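Local coordinates for Iron(III) ABC transporter, periplasmic iron-compound-binding protein (Vibrio cholerae, PDB 3TEF) that probably binds iron-loaded catecholate siderophores in the periplasm and hands them to an ABC transporter for uptake into the cell, at residues A[111-115]-A[141-145]; A[150-154]-A[184-188]; A[255-260]-A[272-277]; A[104-108]-A[263-267]; A[171-177]-A[193-198]. One frame throughout, in Å; residues are numbered along the deposited sequence.

Interaction 1: residues A[111-115]-A[141-145]; sequences QGYWE and VDAQF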
# COMPACT_ATOMS: atom_id res chain seq x y z
N GLN A 111 -4.07 -11.35 8.20
CA GLN A 111 -5.24 -11.78 7.43
C GLN A 111 -5.00 -11.70 5.92
O GLN A 111 -5.71 -12.34 5.13
CB GLN A 111 -6.50 -11.01 7.83
CG GLN A 111 -6.34 -9.52 7.89
CD GLN A 111 -7.58 -8.83 8.43
OE1 GLN A 111 -7.50 -8.03 9.37
NE2 GLN A 111 -8.73 -9.14 7.85
N GLY A 112 -3.99 -10.93 5.52
CA GLY A 112 -3.63 -10.83 4.11
C GLY A 112 -4.06 -9.51 3.51
O GLY A 112 -5.10 -8.95 3.87
N TYR A 113 -3.27 -9.03 2.55
CA TYR A 113 -3.53 -7.74 1.93
C TYR A 113 -4.96 -7.58 1.38
O TYR A 113 -5.65 -6.61 1.70
CB TYR A 113 -2.53 -7.46 0.80
CG TYR A 113 -2.83 -6.16 0.10
CD1 TYR A 113 -2.38 -4.94 0.63
CD2 TYR A 113 -3.58 -6.13 -1.08
CE1 TYR A 113 -2.66 -3.75 0.00
CE2 TYR A 113 -3.86 -4.93 -1.72
CZ TYR A 113 -3.40 -3.75 -1.17
OH TYR A 113 -3.67 -2.55 -1.76
N TRP A 114 -5.41 -8.51 0.55
CA TRP A 114 -6.70 -8.31 -0.12
C TRP A 114 -7.91 -8.44 0.80
O TRP A 114 -8.83 -7.62 0.76
CB TRP A 114 -6.82 -9.17 -1.39
CG TRP A 114 -8.13 -9.02 -2.14
CD1 TRP A 114 -8.94 -10.03 -2.59
CD2 TRP A 114 -8.78 -7.79 -2.52
NE1 TRP A 114 -10.04 -9.52 -3.22
CE2 TRP A 114 -9.97 -8.14 -3.19
CE3 TRP A 114 -8.48 -6.43 -2.36
CZ2 TRP A 114 -10.86 -7.19 -3.71
CZ3 TRP A 114 -9.36 -5.48 -2.86
CH2 TRP A 114 -10.54 -5.87 -3.53
N GLU A 115 -7.91 -9.45 1.67
CA GLU A 115 -9.01 -9.58 2.63
C GLU A 115 -9.10 -8.34 3.51
O GLU A 115 -10.19 -7.82 3.73
CB GLU A 115 -8.87 -10.85 3.48
CG GLU A 115 -8.82 -12.15 2.69
CD GLU A 115 -10.17 -12.57 2.15
OE1 GLU A 115 -11.12 -11.75 2.19
OE2 GLU A 115 -10.30 -13.74 1.70
N VAL A 141 -12.43 -6.11 -8.65
CA VAL A 141 -11.04 -6.35 -8.30
C VAL A 141 -10.82 -7.79 -7.81
O VAL A 141 -9.80 -8.42 -8.11
CB VAL A 141 -10.56 -5.34 -7.24
CG1 VAL A 141 -9.17 -5.71 -6.74
CG2 VAL A 141 -10.58 -3.93 -7.82
N ASP A 142 -11.79 -8.31 -7.07
CA ASP A 142 -11.71 -9.68 -6.57
C ASP A 142 -11.52 -10.68 -7.70
O ASP A 142 -10.76 -11.65 -7.56
CB ASP A 142 -12.96 -10.01 -5.76
CG ASP A 142 -12.84 -11.32 -4.99
OD1 ASP A 142 -11.79 -11.56 -4.35
OD2 ASP A 142 -13.80 -12.12 -5.04
N ALA A 143 -12.18 -10.45 -8.83
CA ALA A 143 -12.08 -11.39 -9.94
C ALA A 143 -10.67 -11.42 -10.50
O ALA A 143 -10.17 -12.48 -10.90
CB ALA A 143 -13.09 -11.05 -11.04
N GLN A 144 -10.03 -10.26 -10.50
CA GLN A 144 -8.65 -10.11 -10.96
C GLN A 144 -7.67 -10.84 -10.05
O GLN A 144 -6.79 -11.57 -10.53
CB GLN A 144 -8.29 -8.62 -11.07
CG GLN A 144 -9.06 -7.86 -12.17
CD GLN A 144 -8.89 -6.34 -12.09
OE1 GLN A 144 -8.89 -5.76 -11.00
NE2 GLN A 144 -8.73 -5.71 -13.25
N PHE A 145 -7.81 -10.65 -8.74
CA PHE A 145 -7.03 -11.41 -7.77
C PHE A 145 -7.20 -12.90 -7.98
O PHE A 145 -6.22 -13.65 -8.00
CB PHE A 145 -7.45 -11.06 -6.34
CG PHE A 145 -6.70 -9.88 -5.75
CD1 PHE A 145 -5.43 -10.05 -5.21
CD2 PHE A 145 -7.27 -8.62 -5.74
CE1 PHE A 145 -4.74 -8.96 -4.67
CE2 PHE A 145 -6.60 -7.54 -5.20
CZ PHE A 145 -5.33 -7.70 -4.67
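Trp114 and Val141 meet because each has a group anti to its backbone N: chi1 of 180° carries the indole of Trp114 from the first turn of helix 113-128 to helix 131-154, and Val141 holds CG1 out to the benzo ring. The same face of the indole takes two partners. Under its five-membered ring lies Phe145 in an offset stack, centroids 4.0 Å apart and planes 13° from parallel. Val141 CG1 makes a CH-pi contact over the six-membered ring, 3.5 Å from Trp114 CH2. In return Trp114 CB sits over the middle of the Phe145 ring, 3.9 Å from its centroid. Tryptophan suits this place because it also brings a donor: in the plane of the indole, Trp114 NE1 gives a fairly straight bond (161°) to Asp142 OD1 at 2.9 Å, on the anti side, somewhat out of the carboxylate plane. Asp142 turns its other oxygen to Lys146, one turn on, which probably steadies its charge. Tyr113 contributes less, its ring edge lying 4.3 Å (CD2) from Phe145 CZ, with its hydroxyl bonded to Thr270. Gly112, with positive phi, fits the N-cap just ahead of this turn. Aromatic packing of this kind fastens a helix start to helix 131-154, the single long helix linking the two lobes, characteristic of periplasmic binding proteins with a BtuF- and FhuD-like fold.

Interaction 2: residues A[150-154]-A[184-188]; sequences QYNQQ and DFGFS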
# COMPACT_ATOMS: atom_id res chain seq x y z
N GLN A 150 -5.05 -18.22 -9.49
CA GLN A 150 -5.26 -19.49 -10.18
C GLN A 150 -4.07 -19.78 -11.07
O GLN A 150 -3.50 -20.87 -11.03
CB GLN A 150 -6.53 -19.46 -11.01
CG GLN A 150 -7.79 -19.50 -10.19
CD GLN A 150 -9.01 -19.71 -11.05
OE1 GLN A 150 -9.05 -20.61 -11.89
NE2 GLN A 150 -10.01 -18.85 -10.87
N TYR A 151 -3.70 -18.79 -11.87
CA TYR A 151 -2.58 -18.91 -12.79
C TYR A 151 -1.33 -19.43 -12.07
O TYR A 151 -0.74 -20.42 -12.47
CB TYR A 151 -2.30 -17.56 -13.43
CG TYR A 151 -1.26 -17.60 -14.52
CD1 TYR A 151 -1.64 -17.67 -15.86
CD2 TYR A 151 0.10 -17.56 -14.23
CE1 TYR A 151 -0.70 -17.71 -16.86
CE2 TYR A 151 1.04 -17.60 -15.23
CZ TYR A 151 0.64 -17.67 -16.54
OH TYR A 151 1.59 -17.71 -17.55
N ASN A 152 -0.95 -18.74 -10.99
CA ASN A 152 0.27 -19.09 -10.26
C ASN A 152 0.21 -20.42 -9.51
O ASN A 152 1.24 -21.04 -9.27
CB ASN A 152 0.66 -17.96 -9.31
CG ASN A 152 1.06 -16.70 -10.04
OD1 ASN A 152 1.63 -16.77 -11.13
ND2 ASN A 152 0.76 -15.55 -9.46
N GLN A 153 -0.98 -20.85 -9.14
CA GLN A 153 -1.15 -22.16 -8.54
C GLN A 153 -1.12 -23.25 -9.59
O GLN A 153 -0.72 -24.39 -9.31
CB GLN A 153 -2.47 -22.22 -7.77
CG GLN A 153 -2.51 -21.30 -6.57
CD GLN A 153 -3.82 -21.38 -5.83
OE1 GLN A 153 -4.82 -21.85 -6.36
NE2 GLN A 153 -3.81 -20.94 -4.57
N GLN A 154 -1.53 -22.91 -10.81
CA GLN A 154 -1.59 -23.85 -11.92
C GLN A 154 -0.24 -23.92 -12.64
O GLN A 154 0.01 -24.83 -13.42
CB GLN A 154 -2.69 -23.46 -12.90
CG GLN A 154 -4.10 -23.55 -12.31
CD GLN A 154 -5.19 -23.16 -13.30
OE1 GLN A 154 -4.92 -22.55 -14.34
NE2 GLN A 154 -6.43 -23.51 -12.98
N ASP A 184 -2.48 -13.63 -1.74
CA ASP A 184 -3.53 -13.22 -2.66
C ASP A 184 -3.23 -13.53 -4.11
O ASP A 184 -4.12 -13.92 -4.84
CB ASP A 184 -3.83 -11.72 -2.52
CG ASP A 184 -4.21 -11.35 -1.11
OD1 ASP A 184 -5.01 -12.09 -0.49
OD2 ASP A 184 -3.71 -10.33 -0.60
N PHE A 185 -1.98 -13.36 -4.52
CA PHE A 185 -1.62 -13.53 -5.91
C PHE A 185 -1.12 -14.95 -6.21
O PHE A 185 -0.92 -15.31 -7.37
CB PHE A 185 -0.58 -12.49 -6.31
CG PHE A 185 -1.14 -11.10 -6.45
CD1 PHE A 185 -2.25 -10.86 -7.24
CD2 PHE A 185 -0.57 -10.03 -5.77
CE1 PHE A 185 -2.77 -9.58 -7.38
CE2 PHE A 185 -1.09 -8.74 -5.90
CZ PHE A 185 -2.18 -8.51 -6.71
N GLY A 186 -0.90 -15.72 -5.15
CA GLY A 186 -0.68 -17.15 -5.28
C GLY A 186 0.73 -17.64 -5.53
O GLY A 186 0.93 -18.80 -5.91
N PHE A 187 1.73 -16.78 -5.34
CA PHE A 187 3.11 -17.24 -5.42
C PHE A 187 3.48 -17.97 -4.14
O PHE A 187 2.86 -17.76 -3.10
CB PHE A 187 4.07 -16.05 -5.59
CG PHE A 187 4.05 -15.43 -6.95
CD1 PHE A 187 4.72 -16.02 -8.01
CD2 PHE A 187 3.40 -14.22 -7.16
CE1 PHE A 187 4.71 -15.44 -9.25
CE2 PHE A 187 3.40 -13.63 -8.41
CZ PHE A 187 4.06 -14.23 -9.46
N SER A 188 4.48 -18.83 -4.21
CA SER A 188 5.08 -19.37 -2.99
C SER A 188 6.40 -18.64 -2.75
O SER A 188 6.96 -18.06 -3.68
CB SER A 188 5.29 -20.89 -3.11
OG SER A 188 6.21 -21.19 -4.15
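Asn152 and Phe185 form the tight side of this contact: Asn152 ND2 donates to Phe185 O at 2.7 Å, with an N-H...O angle of 161°. The acceptor lies close to the amide plane, although the donor stands tilted from the plane of the carbonyl. Asn152 has CG anti to its carbonyl carbon (chi1 -66°), which swings the amide across to the 184-188 loop and over one face of Phe187. There ND2 is 3.4 Å from Phe187 CE2, displaced toward the rim, with amide and ring planes 32° apart. Asparagine suits the spot: it is short enough to fit between Phe185 O and the Phe187 ring, and its buried N-H finds a carbonyl that the ending helix leaves available. Nearer the backbone, Asn152 CB lies 3.5 Å from Gly186 O, an oxygen that also accepts from Lys156.

Gly186, the first residue after helix 180-184 to leave helical angles, has positive phi, the classic position for glycine at a helix C terminus. Its turn sends the chain into strand 188-189, which runs parallel beside strand 158-165 in the sheet of the C-terminal lobe. With no CB to crowd Asn152 and Gln153, it sits where the CA atoms of Asn152 and Gly186 are 5.4 Å apart; its positive phi is the stronger reason for glycine. Phe185 and Phe187 both reach Met277 of helix 267-279, and the Phe185 ring stacks on Phe145 farther along the long helix.

Toward solvent the fit slackens. Gln153 is exposed and skirts the glycine, while its amide makes no bond to the loop.

Interaction 3: residues A[255-260]-A[272-277]; sequences LDVNAW and QMVADM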
# COMPACT_ATOMS: atom_id res chain seq x y z
N LEU A 255 8.13 -3.51 -9.54
CA LEU A 255 6.81 -3.15 -9.05
C LEU A 255 6.64 -1.65 -8.89
O LEU A 255 7.58 -0.95 -8.52
CB LEU A 255 6.54 -3.84 -7.71
CG LEU A 255 6.61 -5.37 -7.64
CD1 LEU A 255 6.28 -5.83 -6.24
CD2 LEU A 255 5.65 -6.02 -8.63
N ASP A 256 5.43 -1.16 -9.14
CA ASP A 256 5.16 0.27 -8.99
C ASP A 256 5.33 0.64 -7.52
O ASP A 256 4.61 0.15 -6.66
CB ASP A 256 3.75 0.61 -9.46
CG ASP A 256 3.47 2.10 -9.44
OD1 ASP A 256 3.78 2.78 -10.43
OD2 ASP A 256 2.96 2.59 -8.42
N VAL A 257 6.28 1.51 -7.23
CA VAL A 257 6.61 1.77 -5.83
C VAL A 257 5.47 2.46 -5.08
O VAL A 257 5.17 2.11 -3.95
CB VAL A 257 7.90 2.59 -5.69
CG1 VAL A 257 8.20 2.83 -4.21
CG2 VAL A 257 9.04 1.86 -6.36
N ASN A 258 4.82 3.44 -5.71
CA ASN A 258 3.68 4.07 -5.08
C ASN A 258 2.60 3.04 -4.71
O ASN A 258 2.10 3.02 -3.59
CB ASN A 258 3.06 5.14 -5.98
CG ASN A 258 1.76 5.67 -5.40
OD1 ASN A 258 1.78 6.44 -4.44
ND2 ASN A 258 0.63 5.24 -5.97
N ALA A 259 2.25 2.20 -5.67
CA ALA A 259 1.12 1.30 -5.48
C ALA A 259 1.38 0.28 -4.37
O ALA A 259 0.48 -0.01 -3.59
CB ALA A 259 0.77 0.58 -6.77
N TRP A 260 2.60 -0.27 -4.34
CA TRP A 260 2.90 -1.38 -3.42
C TRP A 260 3.41 -0.96 -2.05
O TRP A 260 3.22 -1.67 -1.06
CB TRP A 260 3.94 -2.33 -4.05
CG TRP A 260 3.44 -3.11 -5.23
CD1 TRP A 260 3.32 -2.65 -6.52
CD2 TRP A 260 3.02 -4.48 -5.26
NE1 TRP A 260 2.83 -3.65 -7.33
CE2 TRP A 260 2.64 -4.78 -6.58
CE3 TRP A 260 2.90 -5.48 -4.27
CZ2 TRP A 260 2.17 -6.04 -6.95
CZ3 TRP A 260 2.44 -6.72 -4.65
CH2 TRP A 260 2.08 -7.00 -5.98
N GLN A 272 -3.26 -1.04 -9.75
CA GLN A 272 -1.90 -1.11 -10.26
C GLN A 272 -1.16 -2.38 -9.83
O GLN A 272 -0.40 -2.95 -10.62
CB GLN A 272 -1.10 0.14 -9.85
CG GLN A 272 0.30 0.20 -10.45
CD GLN A 272 0.27 0.39 -11.95
OE1 GLN A 272 -0.34 1.33 -12.45
NE2 GLN A 272 0.91 -0.53 -12.68
N MET A 273 -1.35 -2.81 -8.58
CA MET A 273 -0.76 -4.07 -8.14
C MET A 273 -1.21 -5.21 -9.05
O MET A 273 -0.41 -6.05 -9.45
CB MET A 273 -1.15 -4.38 -6.69
CG MET A 273 -0.61 -3.37 -5.68
SD MET A 273 -1.36 -3.55 -4.06
CE MET A 273 -0.85 -5.22 -3.65
N VAL A 274 -2.51 -5.25 -9.33
CA VAL A 274 -3.06 -6.25 -10.24
C VAL A 274 -2.39 -6.17 -11.62
O VAL A 274 -1.94 -7.19 -12.18
CB VAL A 274 -4.58 -6.11 -10.38
CG1 VAL A 274 -5.08 -6.86 -11.62
CG2 VAL A 274 -5.28 -6.61 -9.13
N ALA A 275 -2.30 -4.96 -12.16
CA ALA A 275 -1.66 -4.77 -13.46
C ALA A 275 -0.21 -5.25 -13.43
O ALA A 275 0.25 -5.89 -14.38
CB ALA A 275 -1.71 -3.31 -13.89
N ASP A 276 0.51 -4.96 -12.35
CA ASP A 276 1.90 -5.38 -12.24
C ASP A 276 2.02 -6.90 -12.25
O ASP A 276 2.90 -7.46 -12.89
CB ASP A 276 2.58 -4.83 -10.98
CG ASP A 276 2.88 -3.34 -11.07
OD1 ASP A 276 2.86 -2.76 -12.18
OD2 ASP A 276 3.16 -2.74 -10.00
N MET A 277 1.13 -7.57 -11.51
CA MET A 277 1.15 -9.03 -11.41
C MET A 277 0.80 -9.66 -12.76
O MET A 277 1.42 -10.63 -13.18
CB MET A 277 0.22 -9.52 -10.31
CG MET A 277 0.65 -9.18 -8.87
SD MET A 277 2.05 -10.13 -8.18
CE MET A 277 3.44 -9.21 -8.82
O HOH W 1 1.89 2.97 -12.81
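The indole of Trp260 crosses to Met273, Asp276 and Met277. From CB it starts with CG anti to the carbonyl carbon (chi1 -69°), which turns the ring toward helix 267-279. CG and CD2 already lie beneath Met273 CG, which stands 3.7 Å from the centroid of the five-membered ring in a CH-pi contact. CD1 approaches Asp276 OD2, and next to it NE1 donates to Asp276 OD2 at 2.8 Å, ring and carboxylate nearly coplanar and the anti lone pair in use. CZ2 passes 3.6 Å from Met273 O, and CE3 and CZ3 pack on Met273 CE. At the far tip Trp260 CH2 touches Met277 SD at 3.8 Å, a Met-aromatic contact at the edge. Leu255 CD1 covers the opposite face.

Asp276 OD2 is gripped twice, since Asp256 N also donates to it at 2.9 Å (173°), from above the carboxylate plane; Gln272 NE2 holds OD1. An aspartate thus fixes both the start of helix 257-262 and its tryptophan. Asp256 itself is the N-cap, its OD2 accepting from Ala259 N. The small Ala259 lets the helices come close, its CB 3.6 Å from Gln272 CB.

Leu255 follows directly on strand 252-254 and its backbone bonds to Val218 of strand 215-220. Trp260 also rests on Ser180 and Val181 of helix 180-184, while Met277 reaches Ile148 of helix 131-154.

Interaction 4: residues A[104-108]-A[263-267]; sequences VFAAE and AISGV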
# COMPACT_ATOMS: atom_id res chain seq x y z
N VAL A 104 -8.13 4.42 11.15
CA VAL A 104 -6.92 3.98 10.46
C VAL A 104 -7.29 3.16 9.23
O VAL A 104 -8.16 2.29 9.28
CB VAL A 104 -5.97 3.19 11.38
CG1 VAL A 104 -4.82 2.61 10.56
CG2 VAL A 104 -5.45 4.08 12.48
N PHE A 105 -6.63 3.47 8.12
CA PHE A 105 -6.90 2.83 6.83
C PHE A 105 -5.63 2.10 6.45
O PHE A 105 -4.61 2.72 6.13
CB PHE A 105 -7.26 3.93 5.79
CG PHE A 105 -7.64 3.40 4.42
CD1 PHE A 105 -8.96 3.08 4.12
CD2 PHE A 105 -6.67 3.27 3.43
CE1 PHE A 105 -9.31 2.60 2.87
CE2 PHE A 105 -7.02 2.78 2.16
CZ PHE A 105 -8.35 2.45 1.89
N ALA A 106 -5.66 0.77 6.52
CA ALA A 106 -4.42 0.02 6.39
C ALA A 106 -4.65 -1.45 6.10
O ALA A 106 -5.70 -2.00 6.46
CB ALA A 106 -3.58 0.17 7.69
N ALA A 107 -3.66 -2.07 5.48
CA ALA A 107 -3.66 -3.52 5.24
C ALA A 107 -3.13 -4.26 6.46
O ALA A 107 -2.36 -3.69 7.24
CB ALA A 107 -2.79 -3.83 4.07
N GLU A 108 -3.51 -5.52 6.61
CA GLU A 108 -3.00 -6.37 7.70
C GLU A 108 -2.31 -7.61 7.14
O GLU A 108 -2.90 -8.37 6.36
CB GLU A 108 -4.13 -6.79 8.63
CG GLU A 108 -4.87 -5.63 9.27
CD GLU A 108 -3.95 -4.77 10.10
OE1 GLU A 108 -3.00 -5.32 10.70
OE2 GLU A 108 -4.16 -3.54 10.14
N ALA A 263 1.05 3.85 -1.22
CA ALA A 263 -0.39 4.10 -1.22
C ALA A 263 -1.12 2.86 -0.77
O ALA A 263 -1.96 2.30 -1.47
CB ALA A 263 -0.85 4.51 -2.63
N ILE A 264 -0.79 2.43 0.45
CA ILE A 264 -1.28 1.16 0.97
C ILE A 264 -2.81 1.08 0.97
O ILE A 264 -3.50 1.93 1.53
CB ILE A 264 -0.75 0.95 2.39
CG1 ILE A 264 0.78 0.82 2.35
CG2 ILE A 264 -1.41 -0.26 3.03
CD1 ILE A 264 1.45 0.99 3.72
N SER A 265 -3.32 0.03 0.33
CA SER A 265 -4.75 -0.24 0.26
C SER A 265 -5.54 0.77 -0.58
O SER A 265 -6.76 0.80 -0.54
CB SER A 265 -5.36 -0.42 1.65
OG SER A 265 -4.87 -1.60 2.28
N GLY A 266 -4.84 1.58 -1.38
CA GLY A 266 -5.54 2.49 -2.26
C GLY A 266 -6.34 1.73 -3.29
O GLY A 266 -6.05 0.56 -3.59
N VAL A 267 -7.36 2.38 -3.85
CA VAL A 267 -8.09 1.79 -4.98
C VAL A 267 -7.23 1.73 -6.25
O VAL A 267 -7.01 0.65 -6.82
CB VAL A 267 -9.43 2.52 -5.21
CG1 VAL A 267 -10.10 2.08 -6.52
CG2 VAL A 267 -10.36 2.31 -4.00
O HOH W 2 -2.96 3.17 3.95
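Residues 104-108 run extended past a type II beta turn, Ala263 to Gly266, closed by Gly266 N to Ala263 O at 3.0 Å, and Ala107 and Ser265 bring their CA atoms to 6.1 Å. A chi1 of -177° swings the Phe105 ring away from its own N and sets its edge against the turn. Phe105 CZ lies 3.3 Å from Ser265 O, near the ring plane, and CE2 lies 3.6 Å from Ser265 CB. An aromatic edge, with its slightly positive hydrogens, suits a carbonyl that also accepts from Trp121 NE1. Beyond the ring, Ala107 CB touches both Ser265 OG (3.5 Å) and Ile264 CG2 (4.0 Å), which lie on one side of it; a methyl is small enough to let the strand-like backbone lie close against the turn. Ser265 takes the third position of the turn with positive phi (68°), and its hydroxyl is hydrogen-bonded to Thr117 of helix 113-128 rather than to the nearby Ala107 N, where the angle is poor. Gly266 follows as N-cap of helix 267-279.

One water joins the two backbones, donating to Phe105 O and to Ile264 O, each at 2.8 Å. The direct contact is therefore mostly van der Waals: two backbone carbonyls, which cannot bond to each other, share one water as donor, and the loop leaving the N-terminal lobe's sheet and the turn between the last two helices are matched in shape more than in hydrogen bonding.

Interaction 5: residues A[171-177]-A[193-198]; sequences TFGANSR and VSKESS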
# COMPACT_ATOMS: atom_id res chain seq x y z
N THR A 171 14.55 -8.44 1.97
CA THR A 171 13.53 -9.34 1.46
C THR A 171 12.36 -9.45 2.45
O THR A 171 12.53 -9.26 3.66
CB THR A 171 14.11 -10.73 1.12
OG1 THR A 171 13.13 -11.50 0.39
CG2 THR A 171 14.53 -11.49 2.37
N PHE A 172 11.18 -9.74 1.91
CA PHE A 172 9.95 -9.79 2.68
C PHE A 172 9.20 -11.04 2.23
O PHE A 172 9.26 -11.40 1.06
CB PHE A 172 9.08 -8.58 2.34
CG PHE A 172 9.65 -7.27 2.80
CD1 PHE A 172 9.16 -6.65 3.94
CD2 PHE A 172 10.66 -6.63 2.09
CE1 PHE A 172 9.66 -5.44 4.37
CE2 PHE A 172 11.18 -5.41 2.52
CZ PHE A 172 10.67 -4.82 3.65
N GLY A 173 8.47 -11.67 3.15
CA GLY A 173 7.73 -12.88 2.82
C GLY A 173 6.22 -12.75 2.99
O GLY A 173 5.67 -11.65 2.97
N ALA A 174 5.56 -13.89 3.18
CA ALA A 174 4.10 -13.95 3.18
C ALA A 174 3.44 -13.19 4.34
O ALA A 174 2.31 -12.73 4.22
CB ALA A 174 3.62 -15.40 3.17
N ASN A 175 4.15 -13.08 5.45
CA ASN A 175 3.59 -12.43 6.63
C ASN A 175 4.16 -11.03 6.83
O ASN A 175 4.48 -10.61 7.94
CB ASN A 175 3.81 -13.31 7.86
CG ASN A 175 3.07 -14.64 7.74
OD1 ASN A 175 1.89 -14.68 7.39
ND2 ASN A 175 3.78 -15.74 7.99
N SER A 176 4.24 -10.31 5.72
CA SER A 176 4.84 -8.99 5.70
C SER A 176 3.87 -8.02 5.03
O SER A 176 2.77 -8.39 4.61
CB SER A 176 6.13 -9.02 4.88
OG SER A 176 5.83 -9.09 3.49
N ARG A 177 4.31 -6.77 4.92
CA ARG A 177 3.52 -5.76 4.24
C ARG A 177 3.27 -6.17 2.79
O ARG A 177 2.37 -5.63 2.15
CB ARG A 177 4.23 -4.41 4.29
CG ARG A 177 5.61 -4.42 3.63
CD ARG A 177 6.39 -3.17 4.01
NE ARG A 177 5.72 -1.95 3.55
CZ ARG A 177 5.85 -0.76 4.11
NH1 ARG A 177 6.63 -0.60 5.18
NH2 ARG A 177 5.21 0.29 3.61
N VAL A 193 10.86 -16.77 4.75
CA VAL A 193 11.51 -15.79 5.61
C VAL A 193 11.02 -15.91 7.06
O VAL A 193 11.00 -14.92 7.80
CB VAL A 193 11.28 -14.36 5.11
CG1 VAL A 193 11.71 -14.23 3.65
CG2 VAL A 193 9.83 -13.99 5.26
N SER A 194 10.62 -17.12 7.45
CA SER A 194 10.22 -17.43 8.83
C SER A 194 9.39 -16.31 9.46
O SER A 194 8.58 -15.67 8.78
CB SER A 194 11.44 -17.76 9.69
OG SER A 194 12.03 -19.00 9.33
N LYS A 195 9.58 -16.08 10.76
CA LYS A 195 8.89 -14.99 11.44
C LYS A 195 9.52 -13.67 11.00
O LYS A 195 10.72 -13.48 11.14
CB LYS A 195 8.97 -15.14 12.96
CG LYS A 195 8.02 -14.23 13.74
CD LYS A 195 8.47 -12.78 13.66
CE LYS A 195 8.40 -12.09 15.01
NZ LYS A 195 7.01 -11.74 15.42
N GLU A 196 8.70 -12.76 10.48
CA GLU A 196 9.24 -11.55 9.88
C GLU A 196 9.47 -10.42 10.87
O GLU A 196 9.39 -10.59 12.09
CB GLU A 196 8.34 -11.07 8.74
CG GLU A 196 7.93 -12.18 7.83
CD GLU A 196 7.99 -11.79 6.37
OE1 GLU A 196 8.71 -10.80 6.02
OE2 GLU A 196 7.32 -12.48 5.59
N SER A 197 9.79 -9.26 10.31
CA SER A 197 9.90 -8.05 11.08
C SER A 197 9.45 -6.92 10.17
O SER A 197 9.53 -7.03 8.94
CB SER A 197 11.34 -7.84 11.54
OG SER A 197 12.22 -7.70 10.43
N SER A 198 8.98 -5.83 10.77
CA SER A 198 8.49 -4.67 10.04
C SER A 198 9.28 -4.32 8.77
O SER A 198 8.71 -4.26 7.68
CB SER A 198 8.46 -3.45 10.97
OG SER A 198 9.73 -3.25 11.57
O HOH W 3 6.53 -5.97 6.66
O HOH W 4 8.86 -2.13 6.35
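Phe172 presents the edge of its ring to Ser198, whose O lies near the ring plane, 3.6 Å from Phe172 CE1; Ser176 CB and a bridging water also lie at the rim, and Phe178 meets the ring edge-to-face. That water accepts from Arg177 N and donates to Ser198 O. The other flat group is the Glu196 carboxylate, whose OE1 uses the syn lone pair to accept from Gly173 N at 3.0 Å, nearly straight at 168°. Bonds to OE2 are doubtful, since that oxygen is modelled too near the glycine.

Gly173 starts a type I turn after strand 168-172, ending at Ser176, where Ser176 OG donates to Gly173 O at 2.6 Å; loop 193-198 leads to strand 201-202, antiparallel to 168-172 in the C-terminal lobe's sheet. Val193 places CG2 between its backbone N and carbonyl carbon, which brings it 3.4 Å from Gly173 CA, where any CB would collide; hence glycine.

A glutamate's long, bent chain is able to reach the backbone at the start of the turn. Its negative charge is probably offset in part by the Gly173 N-H, while Glu189 accepts from Ala174 N and Val193 N, putting carboxylates on backbone donors of both segments.

In the fold
Followed from the N terminus, residues 104-108 open the widest loop, closed by interaction 4 at 263-267, and interactions 1, 2 and 5 nest inside it. Interaction 1 closes first, pairing helix 113-128 with helix 131-154. Near the end of that long helix interaction 2 opens; interaction 5 opens before it closes, so the two cross, interleaving segments at the ends of strands 168-172 and 188-189 of the C-terminal lobe. Interaction 3 opens at 255-260, inside the span of interaction 4, and closes beyond it at 272-277, so these cross too. Tyr113, Phe145, Phe185 and Met277 pack interactions 1, 2 and 3 together, whereas interaction 5 touches interaction 4 through Arg177 and Ile264.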